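Local coordinates for protein lipid II:glycine glycyltransferase (Staphylococcus aureus, PDB 6SNR) that probably transfers the first glycine of the pentaglycine interpeptide bridge from glycyl-tRNA to the lysine of lipid II in peptidoglycan synthesis, at residues R41-G46 / G53-L58; L26-E31 / L220-D225; Q244-L249 / N279-N284; R177-E182 / R328-N333. All blocks are in the same frame, centred on the assembly; numbering follows the deposited sequence.

Overall arrangement
The four contacts run along an elongated monomer built, as in FemA, from two mixed-sheet domains and a helical arm. Contact 1 is a hairpin of the first sheet, nested along the chain inside the loop closed by contact 2. Contact 2, centred about 17 Å away, sets helix 27-33, whose A30 touches L58 of contact 1, against the turn leading into strand 226-233 of the second sheet. Contact 4 lies beyond, its centre about 29 Å from that of contact 2, where strand 180-183 borders that sheet. Contact 3, nested within the loop closed by contact 4, pairs the arm helices about 63 Å from contact 1. The series runs from first domain to arm.

Contact 1. Residues R41-G46 / G53-L58; sequences RRIAVG and GVAQLL
I43 and A55 face each other in the middle of an antiparallel beta hairpin, strands 39-47 and 50-61, in the mixed sheet of the first domain. Hydrogen-bonded pairs R41-L57, I43-A55 and V45-G53 alternate with the non-hydrogen-bonded pairs R42-Q56 and A44-V54. The I43 N to A55 O bond is 3.0 Å and nearly straight, whereas A55 N meets I43 O from 33° outside the carbonyl plane.

From its CB, the I43 side chain places CG1 in the crowded position between backbone N and carbonyl carbon (chi1 55°). There CG1 touches both A55 CB, at 3.7 Å, and L57 CD1, at 4.0 Å. CD1, anti to CA, lies over the same pair, 3.9 Å from A55 CB, and the side chains of I43 and L57 cross at about a right angle. The single methyl of alanine suits the place, since I43 lies against both it and L57. Helix 83-99 covers this face through L89, S92 and I96 on I43, a largely apolar setting in which a branched aliphatic residue fits well.

On the opposite face A44 CB packs 3.9 Å from V54 CG1, and V54 meets F14 of helix 8-17. R42 sends its guanidinium beyond the hairpin, where NH2 is hydrogen-bonded to N8 and to the backbone of I6. At the far end G53 has no side chain to set beside V45, and V45 CG2 reaches the backbone itself, 3.8 Å from G53 O.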
loop_
_atom_site.group_PDB
_atom_site.type_symbol
_atom_site.label_atom_id
_atom_site.label_comp_id
_atom_site.label_asym_id
_atom_site.label_seq_id
_atom_site.Cartn_x
_atom_site.Cartn_y
_atom_site.Cartn_z
ATOM N N ARG A 41 2.150 -3.473 -25.020
ATOM C CA ARG A 41 3.148 -4.236 -25.770
ATOM C C ARG A 41 4.306 -4.478 -24.861
ATOM O O ARG A 41 4.549 -3.691 -23.955
ATOM C CB ARG A 41 3.588 -3.453 -27.005
ATOM C CG ARG A 41 2.488 -3.332 -28.050
ATOM C CD ARG A 41 2.163 -4.648 -28.786
ATOM N NE ARG A 41 3.356 -5.136 -29.403
ATOM C CZ ARG A 41 3.830 -4.697 -30.576
ATOM N NH1 ARG A 41 3.158 -3.814 -31.311
ATOM N NH2 ARG A 41 4.977 -5.167 -31.022
ATOM N N ARG A 42 5.021 -5.577 -25.050
ATOM C CA ARG A 42 6.207 -5.898 -24.278
ATOM C C ARG A 42 7.446 -6.007 -25.149
ATOM O O ARG A 42 7.364 -6.358 -26.345
ATOM C CB ARG A 42 6.019 -7.211 -23.448
ATOM C CG ARG A 42 5.013 -7.093 -22.304
ATOM C CD ARG A 42 5.211 -8.245 -21.333
ATOM N NE ARG A 42 4.645 -9.511 -21.896
ATOM C CZ ARG A 42 5.378 -10.524 -22.367
ATOM N NH1 ARG A 42 6.696 -10.454 -22.463
ATOM N NH2 ARG A 42 4.760 -11.625 -22.827
ATOM N N ILE A 43 8.585 -5.766 -24.526
ATOM C CA ILE A 43 9.939 -5.970 -25.083
ATOM C C ILE A 43 10.779 -6.688 -24.034
ATOM O O ILE A 43 10.559 -6.569 -22.828
ATOM C CB ILE A 43 10.650 -4.677 -25.525
ATOM C CG1 ILE A 43 10.741 -3.617 -24.389
ATOM C CG2 ILE A 43 9.879 -4.050 -26.678
ATOM C CD1 ILE A 43 11.480 -2.311 -24.730
ATOM N N ALA A 44 11.769 -7.446 -24.499
ATOM C CA ALA A 44 12.749 -8.114 -23.648
ATOM C C ALA A 44 14.027 -8.205 -24.425
ATOM O O ALA A 44 13.996 -8.384 -25.634
ATOM C CB ALA A 44 12.271 -9.478 -23.172
ATOM N N VAL A 45 15.139 -8.025 -23.739
ATOM C CA VAL A 45 16.487 -8.158 -24.319
ATOM C C VAL A 45 17.392 -8.993 -23.388
ATOM O O VAL A 45 17.183 -9.086 -22.168
ATOM C CB VAL A 45 17.116 -6.771 -24.555
ATOM C CG1 VAL A 45 16.274 -5.890 -25.467
ATOM C CG2 VAL A 45 17.403 -6.087 -23.229
ATOM N N GLY A 46 18.359 -9.694 -23.981
ATOM C CA GLY A 46 19.299 -10.487 -23.212
ATOM C C GLY A 46 20.388 -11.120 -24.075
ATOM O O GLY A 46 20.558 -10.752 -25.230
ATOM N N GLY A 53 16.908 -7.388 -19.426
ATOM C CA GLY A 53 15.950 -6.272 -19.156
ATOM C C GLY A 53 14.640 -6.488 -19.875
ATOM O O GLY A 53 14.604 -7.141 -20.924
ATOM N N VAL A 54 13.554 -5.919 -19.338
ATOM C CA VAL A 54 12.253 -5.965 -19.956
ATOM C C VAL A 54 11.558 -4.648 -19.807
ATOM O O VAL A 54 12.016 -3.775 -19.031
ATOM C CB VAL A 54 11.352 -7.053 -19.324
ATOM C CG1 VAL A 54 12.049 -8.398 -19.385
ATOM C CG2 VAL A 54 11.025 -6.697 -17.866
ATOM N N ALA A 55 10.490 -4.490 -20.544
ATOM C CA ALA A 55 9.628 -3.327 -20.383
ATOM C C ALA A 55 8.254 -3.618 -20.943
ATOM O O ALA A 55 8.094 -4.321 -21.946
ATOM C CB ALA A 55 10.268 -2.095 -21.026
ATOM N N GLN A 56 7.246 -3.119 -20.259
ATOM C CA GLN A 56 5.898 -3.127 -20.686
ATOM C C GLN A 56 5.493 -1.697 -21.077
ATOM O O GLN A 56 5.585 -0.764 -20.288
ATOM C CB GLN A 56 5.003 -3.601 -19.545
ATOM C CG GLN A 56 3.585 -3.652 -19.909
ATOM C CD GLN A 56 2.801 -4.411 -18.889
ATOM O OE1 GLN A 56 2.506 -3.899 -17.794
ATOM N NE2 GLN A 56 2.494 -5.631 -19.217
ATOM N N LEU A 57 5.122 -1.536 -22.324
ATOM C CA LEU A 57 4.751 -0.245 -22.932
ATOM C C LEU A 57 3.275 -0.126 -22.979
ATOM O O LEU A 57 2.570 -1.040 -23.475
ATOM C CB LEU A 57 5.316 -0.181 -24.393
ATOM C CG LEU A 57 6.811 -0.027 -24.631
ATOM C CD1 LEU A 57 7.729 -0.980 -23.928
ATOM C CD2 LEU A 57 7.047 -0.084 -26.155
ATOM N N LEU A 58 2.718 0.979 -22.487
ATOM C CA LEU A 58 1.321 1.236 -22.582
ATOM C C LEU A 58 1.134 2.368 -23.569
ATOM O O LEU A 58 1.762 3.419 -23.463
ATOM C CB LEU A 58 0.707 1.651 -21.233
ATOM C CG LEU A 58 0.732 0.512 -20.202
ATOM C CD1 LEU A 58 0.266 1.000 -18.816
ATOM C CD2 LEU A 58 -0.152 -0.616 -20.667
#

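Contact 2. Residues L26-E31 / L220-D225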
loop_
_atom_site.group_PDB
_atom_site.type_symbol
_atom_site.label_atom_id
_atom_site.label_comp_id
_atom_site.label_asym_id
_atom_site.label_seq_id
_atom_site.Cartn_x
_atom_site.Cartn_y
_atom_site.Cartn_z
ATOM N N LEU A 26 3.863 -5.026 -14.288
ATOM C CA LEU A 26 3.277 -6.391 -14.364
ATOM C C LEU A 26 2.216 -6.485 -15.436
ATOM O O LEU A 26 1.418 -5.565 -15.652
ATOM C CB LEU A 26 2.669 -6.821 -13.004
ATOM C CG LEU A 26 3.652 -6.896 -11.834
ATOM C CD1 LEU A 26 2.894 -7.334 -10.577
ATOM C CD2 LEU A 26 4.771 -7.872 -12.145
ATOM N N THR A 27 2.125 -7.673 -16.059
ATOM C CA THR A 27 1.145 -7.863 -17.073
ATOM C C THR A 27 -0.313 -7.686 -16.621
ATOM O O THR A 27 -1.131 -7.176 -17.360
ATOM C CB THR A 27 1.315 -9.204 -17.847
ATOM O OG1 THR A 27 0.980 -10.315 -16.988
ATOM C CG2 THR A 27 2.687 -9.384 -18.399
ATOM N N LYS A 28 -0.646 -8.110 -15.383
ATOM C CA LYS A 28 -2.006 -7.953 -14.902
ATOM C C LYS A 28 -2.322 -6.484 -14.548
ATOM O O LYS A 28 -3.480 -6.098 -14.563
ATOM C CB LYS A 28 -2.262 -8.856 -13.684
ATOM C CG LYS A 28 -2.159 -10.323 -13.967
ATOM C CD LYS A 28 -3.195 -10.792 -14.950
ATOM C CE LYS A 28 -3.348 -12.314 -14.830
ATOM N NZ LYS A 28 -3.735 -12.757 -13.442
ATOM N N TRP A 29 -1.282 -5.688 -14.277
ATOM C CA TRP A 29 -1.521 -4.224 -14.129
ATOM C C TRP A 29 -1.951 -3.635 -15.487
ATOM O O TRP A 29 -2.908 -2.830 -15.590
ATOM C CB TRP A 29 -0.297 -3.519 -13.616
ATOM C CG TRP A 29 -0.543 -2.067 -13.460
ATOM C CD1 TRP A 29 -0.187 -1.079 -14.333
ATOM C CD2 TRP A 29 -1.268 -1.429 -12.404
ATOM N NE1 TRP A 29 -0.647 0.118 -13.889
ATOM C CE2 TRP A 29 -1.306 -0.057 -12.707
ATOM C CE3 TRP A 29 -1.895 -1.883 -11.234
ATOM C CZ2 TRP A 29 -1.899 0.869 -11.866
ATOM C CZ3 TRP A 29 -2.505 -0.975 -10.420
ATOM C CH2 TRP A 29 -2.507 0.395 -10.739
ATOM N N ALA A 30 -1.275 -4.038 -16.559
ATOM C CA ALA A 30 -1.741 -3.623 -17.909
ATOM C C ALA A 30 -3.164 -4.012 -18.175
ATOM O O ALA A 30 -3.928 -3.231 -18.753
ATOM C CB ALA A 30 -0.814 -4.159 -18.988
ATOM N N GLU A 31 -3.596 -5.174 -17.674
ATOM C CA GLU A 31 -4.987 -5.550 -17.851
ATOM C C GLU A 31 -5.932 -4.515 -17.258
ATOM O O GLU A 31 -6.966 -4.227 -17.844
ATOM C CB GLU A 31 -5.301 -6.933 -17.250
ATOM C CG GLU A 31 -4.631 -8.065 -17.969
ATOM C CD GLU A 31 -5.300 -8.431 -19.275
ATOM O OE1 GLU A 31 -6.462 -8.033 -19.510
ATOM O OE2 GLU A 31 -4.631 -9.119 -20.071
ATOM N N LEU A 220 -5.316 -8.906 -10.412
ATOM C CA LEU A 220 -4.158 -9.238 -9.627
ATOM C C LEU A 220 -4.372 -10.229 -8.447
ATOM O O LEU A 220 -3.429 -10.830 -8.008
ATOM C CB LEU A 220 -3.562 -7.919 -9.139
ATOM C CG LEU A 220 -2.885 -7.090 -10.264
ATOM C CD1 LEU A 220 -3.188 -5.616 -10.040
ATOM C CD2 LEU A 220 -1.397 -7.331 -10.246
ATOM N N HIS A 221 -5.584 -10.325 -7.945
ATOM C CA HIS A 221 -5.852 -11.157 -6.759
ATOM C C HIS A 221 -5.568 -12.660 -6.963
ATOM O O HIS A 221 -4.956 -13.323 -6.102
ATOM C CB HIS A 221 -7.260 -10.981 -6.253
ATOM C CG HIS A 221 -7.592 -11.899 -5.119
ATOM N ND1 HIS A 221 -6.937 -11.841 -3.900
ATOM C CD2 HIS A 221 -8.494 -12.904 -5.016
ATOM C CE1 HIS A 221 -7.427 -12.776 -3.097
ATOM N NE2 HIS A 221 -8.363 -13.443 -3.760
ATOM N N GLU A 222 -5.937 -13.141 -8.140
ATOM C CA GLU A 222 -5.674 -14.539 -8.551
ATOM C C GLU A 222 -4.230 -14.987 -8.286
ATOM O O GLU A 222 -3.982 -16.082 -7.808
ATOM C CB GLU A 222 -5.972 -14.645 -10.069
ATOM C CG GLU A 222 -6.324 -16.032 -10.567
ATOM C CD GLU A 222 -6.108 -16.212 -12.059
ATOM O OE1 GLU A 222 -5.479 -15.353 -12.740
ATOM O OE2 GLU A 222 -6.560 -17.247 -12.552
ATOM N N ASP A 223 -3.261 -14.110 -8.598
ATOM C CA ASP A 223 -1.847 -14.326 -8.388
ATOM C C ASP A 223 -1.304 -13.988 -6.988
ATOM O O ASP A 223 -0.092 -14.125 -6.724
ATOM C CB ASP A 223 -1.048 -13.502 -9.439
ATOM C CG ASP A 223 -1.429 -13.856 -10.849
ATOM O OD1 ASP A 223 -1.518 -15.070 -11.234
ATOM O OD2 ASP A 223 -1.687 -12.914 -11.618
ATOM N N GLY A 224 -2.199 -13.518 -6.135
ATOM C CA GLY A 224 -1.858 -13.122 -4.777
ATOM C C GLY A 224 -1.268 -11.707 -4.711
ATOM O O GLY A 224 -0.643 -11.322 -3.737
ATOM N N ASP A 225 -1.380 -10.989 -5.811
ATOM C CA ASP A 225 -0.838 -9.624 -5.927
ATOM C C ASP A 225 -1.771 -8.472 -5.588
ATOM O O ASP A 225 -1.368 -7.307 -5.708
ATOM C CB ASP A 225 -0.236 -9.448 -7.340
ATOM C CG ASP A 225 0.950 -10.378 -7.570
ATOM O OD1 ASP A 225 1.692 -10.636 -6.604
ATOM O OD2 ASP A 225 1.180 -10.787 -8.736
#
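K28 and L220 mark the nearest approach of the two backbones, 5.8 Å from CA to CA. The segment 26-31 is the first turn of helix 27-33, with L26 at the N-cap. The segment 220-225 leaves helix 210-220 through a Schellman motif: G224 N bonds to H221 O at 2.8 Å and D225 N to L220 O. G224, with its positive phi of 82°, is the C-prime residue, a conformation that glycine adopts easily.

L220 supplies the apolar part. Its CD2 rests 3.9 Å from K28 CB, while CD1 meets the edge of the W29 ring, near its plane, at CE3. L26 CD1 adds a looser contact at 4.3 Å from L220 CD2. Above this patch K28 bends at chi2 and chi4, and lysine serves both ends: methylenes beside leucine, ammonium among acids. Its NZ forms a salt bridge with D223 OD2, tip to tip at 2.7 Å, on the syn side but 31° out of the carboxylate plane. E222 crosses the lysine at about a right angle, its OE1 making the second salt bridge of the network at 3.2 Å from K28 NZ.

A hydrogen bond from K28 NZ to the backbone oxygen of A219 completes the grip. The network ties the first domain to the turn entering the second. Its carboxylates would favour a charged lysine, probably modestly, since E222 and D223 are exposed.

Contact 3. Residues Q244-L249 / N279-N284; sequences QELNEL and NKIAKN
E245 and N284 bring together the two flat groups of this contact, a carboxylate and a carboxamide whose planes stand 84° apart. At the oxygen end of the amide, E245 OE1 lies 3.4 Å from N284 OD1; both are acceptors, and no bond joins them. At its nitrogen end, L249 CD1 approaches to 3.7 Å from N284 ND2. The same ND2 turns back to its own helix in a weak hydrogen bond to K280 O, 3.0 Å long, which helps fix the rotation of the amide. Asparagine suits this half-covered place: its CB can pack, 3.6 Å from L246 CD2, while its polar end is partly satisfied locally.

The helices run antiparallel, their axes 9.9 Å apart at an angle of 162°, and interlock knobs-into-holes as in a coiled coil. L249 is a knob seated among A277, K280, I281 and N284; I281 in turn enters the hole formed by L246, L249, H250 and I253. L249 and I281 slide past each other in opposite directions, with L249 CB 3.6 Å from I281 CG1. K280 lines the margin with its aliphatic chain, CB 4.0 Å from L249 CD1, and carries its amine away from the seam, a division of labour that suits lysine at a surface.

Helices 235-262 and 267-297 form the helical arm inserted between strands 226-233 and 302-312, which are neighbours in the second sheet. The contact lies well out along this arm, its centre about 39 Å from that of the chain.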
loop_
_atom_site.group_PDB
_atom_site.type_symbol
_atom_site.label_atom_id
_atom_site.label_comp_id
_atom_site.label_asym_id
_atom_site.label_seq_id
_atom_site.Cartn_x
_atom_site.Cartn_y
_atom_site.Cartn_z
ATOM N N GLN A 244 -15.045 -14.468 29.725
ATOM C CA GLN A 244 -13.810 -15.097 30.164
ATOM C C GLN A 244 -13.100 -14.233 31.198
ATOM O O GLN A 244 -12.627 -14.758 32.190
ATOM C CB GLN A 244 -12.877 -15.431 28.969
ATOM C CG GLN A 244 -11.476 -15.904 29.365
ATOM C CD GLN A 244 -11.425 -17.354 29.821
ATOM O OE1 GLN A 244 -11.588 -18.269 29.017
ATOM N NE2 GLN A 244 -11.177 -17.571 31.113
ATOM N N GLU A 245 -13.039 -12.920 30.974
ATOM C CA GLU A 245 -12.418 -11.983 31.925
ATOM C C GLU A 245 -13.160 -12.042 33.255
ATOM O O GLU A 245 -12.519 -12.057 34.308
ATOM C CB GLU A 245 -12.378 -10.537 31.384
ATOM C CG GLU A 245 -11.332 -10.310 30.282
ATOM C CD GLU A 245 -11.336 -8.899 29.682
ATOM O OE1 GLU A 245 -11.784 -7.949 30.357
ATOM O OE2 GLU A 245 -10.866 -8.729 28.521
ATOM N N LEU A 246 -14.488 -12.110 33.211
ATOM C CA LEU A 246 -15.278 -12.232 34.464
ATOM C C LEU A 246 -14.917 -13.507 35.216
ATOM O O LEU A 246 -14.769 -13.498 36.427
ATOM C CB LEU A 246 -16.767 -12.216 34.186
ATOM C CG LEU A 246 -17.315 -10.861 33.718
ATOM C CD1 LEU A 246 -18.714 -11.010 33.144
ATOM C CD2 LEU A 246 -17.257 -9.842 34.859
ATOM N N ASN A 247 -14.755 -14.606 34.492
ATOM C CA ASN A 247 -14.347 -15.858 35.147
ATOM C C ASN A 247 -12.984 -15.727 35.781
ATOM O O ASN A 247 -12.792 -16.147 36.925
ATOM C CB ASN A 247 -14.396 -17.043 34.177
ATOM C CG ASN A 247 -15.799 -17.311 33.660
ATOM O OD1 ASN A 247 -16.790 -16.973 34.306
ATOM N ND2 ASN A 247 -15.889 -17.929 32.485
ATOM N N GLU A 248 -12.039 -15.113 35.066
ATOM C CA GLU A 248 -10.690 -14.936 35.593
ATOM C C GLU A 248 -10.695 -14.016 36.836
ATOM O O GLU A 248 -9.955 -14.259 37.786
ATOM C CB GLU A 248 -9.751 -14.398 34.506
ATOM C CG GLU A 248 -9.495 -15.415 33.393
ATOM C CD GLU A 248 -8.735 -14.866 32.200
ATOM O OE1 GLU A 248 -8.561 -13.632 32.070
ATOM O OE2 GLU A 248 -8.349 -15.690 31.343
ATOM N N LEU A 249 -11.541 -12.977 36.836
ATOM C CA LEU A 249 -11.577 -12.050 37.973
ATOM C C LEU A 249 -12.166 -12.737 39.225
ATOM O O LEU A 249 -11.683 -12.528 40.339
ATOM C CB LEU A 249 -12.389 -10.795 37.612
ATOM C CG LEU A 249 -11.630 -9.838 36.691
ATOM C CD1 LEU A 249 -12.611 -8.929 35.964
ATOM C CD2 LEU A 249 -10.631 -9.018 37.481
ATOM N N ASN A 279 -14.499 -4.109 41.493
ATOM C CA ASN A 279 -14.717 -2.915 40.637
ATOM C C ASN A 279 -14.612 -3.263 39.152
ATOM O O ASN A 279 -15.460 -2.860 38.352
ATOM C CB ASN A 279 -13.762 -1.786 41.015
ATOM C CG ASN A 279 -14.058 -1.188 42.396
ATOM O OD1 ASN A 279 -15.177 -1.320 42.932
ATOM N ND2 ASN A 279 -13.062 -0.532 42.982
ATOM N N LYS A 280 -13.588 -4.039 38.794
ATOM C CA LYS A 280 -13.446 -4.485 37.429
ATOM C C LYS A 280 -14.595 -5.368 36.970
ATOM O O LYS A 280 -15.058 -5.248 35.843
ATOM C CB LYS A 280 -12.099 -5.158 37.175
ATOM C CG LYS A 280 -10.885 -4.275 37.388
ATOM C CD LYS A 280 -9.615 -5.062 37.044
ATOM C CE LYS A 280 -8.355 -4.409 37.564
ATOM N NZ LYS A 280 -7.179 -5.245 37.186
ATOM N N ILE A 281 -15.099 -6.233 37.847
ATOM C CA ILE A 281 -16.218 -7.064 37.516
ATOM C C ILE A 281 -17.472 -6.212 37.178
ATOM O O ILE A 281 -18.178 -6.450 36.187
ATOM C CB ILE A 281 -16.508 -8.029 38.700
ATOM C CG1 ILE A 281 -15.454 -9.153 38.658
ATOM C CG2 ILE A 281 -17.895 -8.613 38.556
ATOM C CD1 ILE A 281 -15.427 -10.073 39.879
ATOM N N ALA A 282 -17.749 -5.242 38.041
ATOM C CA ALA A 282 -18.914 -4.368 37.814
ATOM C C ALA A 282 -18.796 -3.667 36.453
ATOM O O ALA A 282 -19.778 -3.582 35.723
ATOM C CB ALA A 282 -19.035 -3.364 38.916
ATOM N N LYS A 283 -17.605 -3.163 36.136
ATOM C CA LYS A 283 -17.359 -2.461 34.875
ATOM C C LYS A 283 -17.520 -3.383 33.685
ATOM O O LYS A 283 -18.071 -3.013 32.652
ATOM C CB LYS A 283 -15.970 -1.837 34.867
ATOM C CG LYS A 283 -15.863 -0.599 35.751
ATOM C CD LYS A 283 -14.464 -0.003 35.706
ATOM C CE LYS A 283 -14.395 1.305 36.459
ATOM N NZ LYS A 283 -14.685 2.420 35.517
ATOM N N ASN A 284 -16.996 -4.590 33.815
ATOM C CA ASN A 284 -17.177 -5.580 32.756
ATOM C C ASN A 284 -18.618 -5.933 32.505
ATOM O O ASN A 284 -19.073 -6.113 31.359
ATOM C CB ASN A 284 -16.345 -6.828 33.063
ATOM C CG ASN A 284 -14.932 -6.707 32.531
ATOM O OD1 ASN A 284 -14.755 -6.651 31.322
ATOM N ND2 ASN A 284 -13.938 -6.670 33.406
#

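Contact 4. Residues R177-E182 / R328-N333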
loop_
_atom_site.group_PDB
_atom_site.type_symbol
_atom_site.label_atom_id
_atom_site.label_comp_id
_atom_site.label_asym_id
_atom_site.label_seq_id
_atom_site.Cartn_x
_atom_site.Cartn_y
_atom_site.Cartn_z
ATOM N N ARG A 177 -7.951 -3.443 21.947
ATOM C CA ARG A 177 -9.276 -2.842 22.251
ATOM C C ARG A 177 -10.478 -3.647 21.774
ATOM O O ARG A 177 -11.600 -3.438 22.252
ATOM C CB ARG A 177 -9.351 -1.361 21.848
ATOM C CG ARG A 177 -8.322 -0.512 22.592
ATOM C CD ARG A 177 -8.783 0.583 23.527
ATOM N NE ARG A 177 -8.843 1.860 22.832
ATOM C CZ ARG A 177 -8.529 3.073 23.318
ATOM N NH1 ARG A 177 -8.671 4.119 22.507
ATOM N NH2 ARG A 177 -8.070 3.285 24.559
ATOM N N GLY A 178 -10.280 -4.580 20.846
ATOM C CA GLY A 178 -11.341 -5.536 20.503
ATOM C C GLY A 178 -11.836 -5.563 19.061
ATOM O O GLY A 178 -12.950 -5.943 18.817
ATOM N N THR A 179 -11.011 -5.172 18.092
ATOM C CA THR A 179 -11.364 -5.435 16.670
ATOM C C THR A 179 -10.595 -6.659 16.154
ATOM O O THR A 179 -9.620 -7.069 16.755
ATOM C CB THR A 179 -11.029 -4.221 15.749
ATOM O OG1 THR A 179 -9.664 -3.806 15.924
ATOM C CG2 THR A 179 -11.971 -3.039 16.016
ATOM N N THR A 180 -11.029 -7.214 15.017
ATOM C CA THR A 180 -10.276 -8.238 14.297
ATOM C C THR A 180 -10.026 -7.747 12.865
ATOM O O THR A 180 -10.838 -6.982 12.291
ATOM C CB THR A 180 -11.032 -9.583 14.218
ATOM O OG1 THR A 180 -12.322 -9.371 13.659
ATOM C CG2 THR A 180 -11.221 -10.171 15.610
ATOM N N VAL A 181 -8.883 -8.142 12.334
ATOM C CA VAL A 181 -8.559 -7.820 10.918
ATOM C C VAL A 181 -8.791 -9.090 10.116
ATOM O O VAL A 181 -8.220 -10.132 10.436
ATOM C CB VAL A 181 -7.134 -7.314 10.800
ATOM C CG1 VAL A 181 -6.838 -6.914 9.365
ATOM C CG2 VAL A 181 -6.927 -6.117 11.747
ATOM N N GLU A 182 -9.615 -8.975 9.065
ATOM C CA GLU A 182 -9.903 -10.081 8.140
ATOM C C GLU A 182 -9.232 -9.831 6.778
ATOM O O GLU A 182 -9.271 -8.713 6.291
ATOM C CB GLU A 182 -11.402 -10.167 7.856
ATOM C CG GLU A 182 -12.284 -10.544 9.038
ATOM C CD GLU A 182 -13.776 -10.479 8.733
ATOM O OE1 GLU A 182 -14.189 -10.078 7.619
ATOM O OE2 GLU A 182 -14.554 -10.818 9.655
ATOM N N ARG A 328 -14.375 5.081 16.359
ATOM C CA ARG A 328 -12.992 5.527 16.076
ATOM C C ARG A 328 -12.043 5.210 17.229
ATOM O O ARG A 328 -10.854 5.006 17.010
ATOM C CB ARG A 328 -12.918 7.034 15.789
ATOM C CG ARG A 328 -13.722 7.568 14.604
ATOM C CD ARG A 328 -13.785 9.105 14.606
ATOM N NE ARG A 328 -14.319 9.608 15.877
ATOM C CZ ARG A 328 -14.588 10.881 16.162
ATOM N NH1 ARG A 328 -15.068 11.192 17.365
ATOM N NH2 ARG A 328 -14.388 11.845 15.268
ATOM N N ASP A 329 -12.561 5.184 18.460
ATOM C CA ASP A 329 -11.755 4.845 19.647
ATOM C C ASP A 329 -11.211 3.418 19.674
ATOM O O ASP A 329 -10.310 3.113 20.444
ATOM C CB ASP A 329 -12.558 5.119 20.939
ATOM C CG ASP A 329 -12.561 6.576 21.337
ATOM O OD1 ASP A 329 -12.192 7.437 20.505
ATOM O OD2 ASP A 329 -12.936 6.863 22.509
ATOM N N PHE A 330 -11.694 2.547 18.788
ATOM C CA PHE A 330 -11.125 1.234 18.659
ATOM C C PHE A 330 -9.864 1.257 17.789
ATOM O O PHE A 330 -9.236 0.241 17.648
ATOM C CB PHE A 330 -12.159 0.288 18.036
ATOM C CG PHE A 330 -13.143 -0.265 19.032
ATOM C CD1 PHE A 330 -14.229 0.488 19.435
ATOM C CD2 PHE A 330 -12.937 -1.521 19.597
ATOM C CE1 PHE A 330 -15.118 -0.013 20.383
ATOM C CE2 PHE A 330 -13.825 -2.026 20.540
ATOM C CZ PHE A 330 -14.924 -1.264 20.912
ATOM N N LEU A 331 -9.528 2.416 17.237
ATOM C CA LEU A 331 -8.315 2.600 16.403
ATOM C C LEU A 331 -8.187 1.536 15.315
ATOM O O LEU A 331 -7.128 0.919 15.157
ATOM C CB LEU A 331 -7.064 2.645 17.269
ATOM C CG LEU A 331 -7.169 3.711 18.386
ATOM C CD1 LEU A 331 -6.184 3.389 19.494
ATOM C CD2 LEU A 331 -6.957 5.101 17.808
ATOM N N PRO A 332 -9.264 1.314 14.548
ATOM C CA PRO A 332 -9.232 0.259 13.522
ATOM C C PRO A 332 -8.154 0.425 12.448
ATOM O O PRO A 332 -7.575 -0.590 12.072
ATOM C CB PRO A 332 -10.630 0.301 12.934
ATOM C CG PRO A 332 -11.009 1.726 13.055
ATOM C CD PRO A 332 -10.476 2.141 14.421
ATOM N N ASN A 333 -7.888 1.648 11.995
ATOM C CA ASN A 333 -6.839 1.881 10.964
ATOM C C ASN A 333 -5.458 1.489 11.465
ATOM O O ASN A 333 -4.644 0.957 10.723
ATOM C CB ASN A 333 -6.835 3.344 10.515
ATOM C CG ASN A 333 -8.137 3.744 9.819
ATOM O OD1 ASN A 333 -8.786 4.724 10.173
ATOM N ND2 ASN A 333 -8.512 2.988 8.822
HETATM O O HOH W 1 -9.167 -2.494 18.110
#
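R177 and D329 make the direct hydrogen bonds of this contact. The guanidinium comes side-on, giving NE and NH1 to a single acceptor, D329 O, with NH1 at 2.8 Å from that oxygen and on one of its lone pairs. NE, at 3.1 Å from D329 O, lies more nearly in line with the carbonyl. Arginine suits the place because its long chain, bent at chi2 and chi3, brings two N-H groups round to one backbone oxygen.

A water provides the second polar link, donating to F330 O at 2.8 Å and lying 2.6 Å from T179 OG1. That hydroxyl, held between the backbone N and the carbonyl carbon (chi1 53°), is also hydrogen-bonded to H335 of helix 332-347.

Van der Waals packing brings T179 CG2 to 3.9 Å from F330 CB. A polar atom also lies tight on this side chain: R177 O approaches the ring obliquely, 3.1 Å from F330 CE2. G178 follows helix 165-177 with positive phi, a turn natural to glycine. L331, the N-cap of helix 332-347, extends CD1 to 4.0 Å from R177 NH1.

R177 bonds here to a neutral carbonyl; D329 OD2, 5.1 Å from R177 NH1, is not in contact but is probably attracted. The two bonds join the end of helix 165-177 to the 3-10 turn before helix 332-347, and the positive charge would probably polarise the D329 carbonyl.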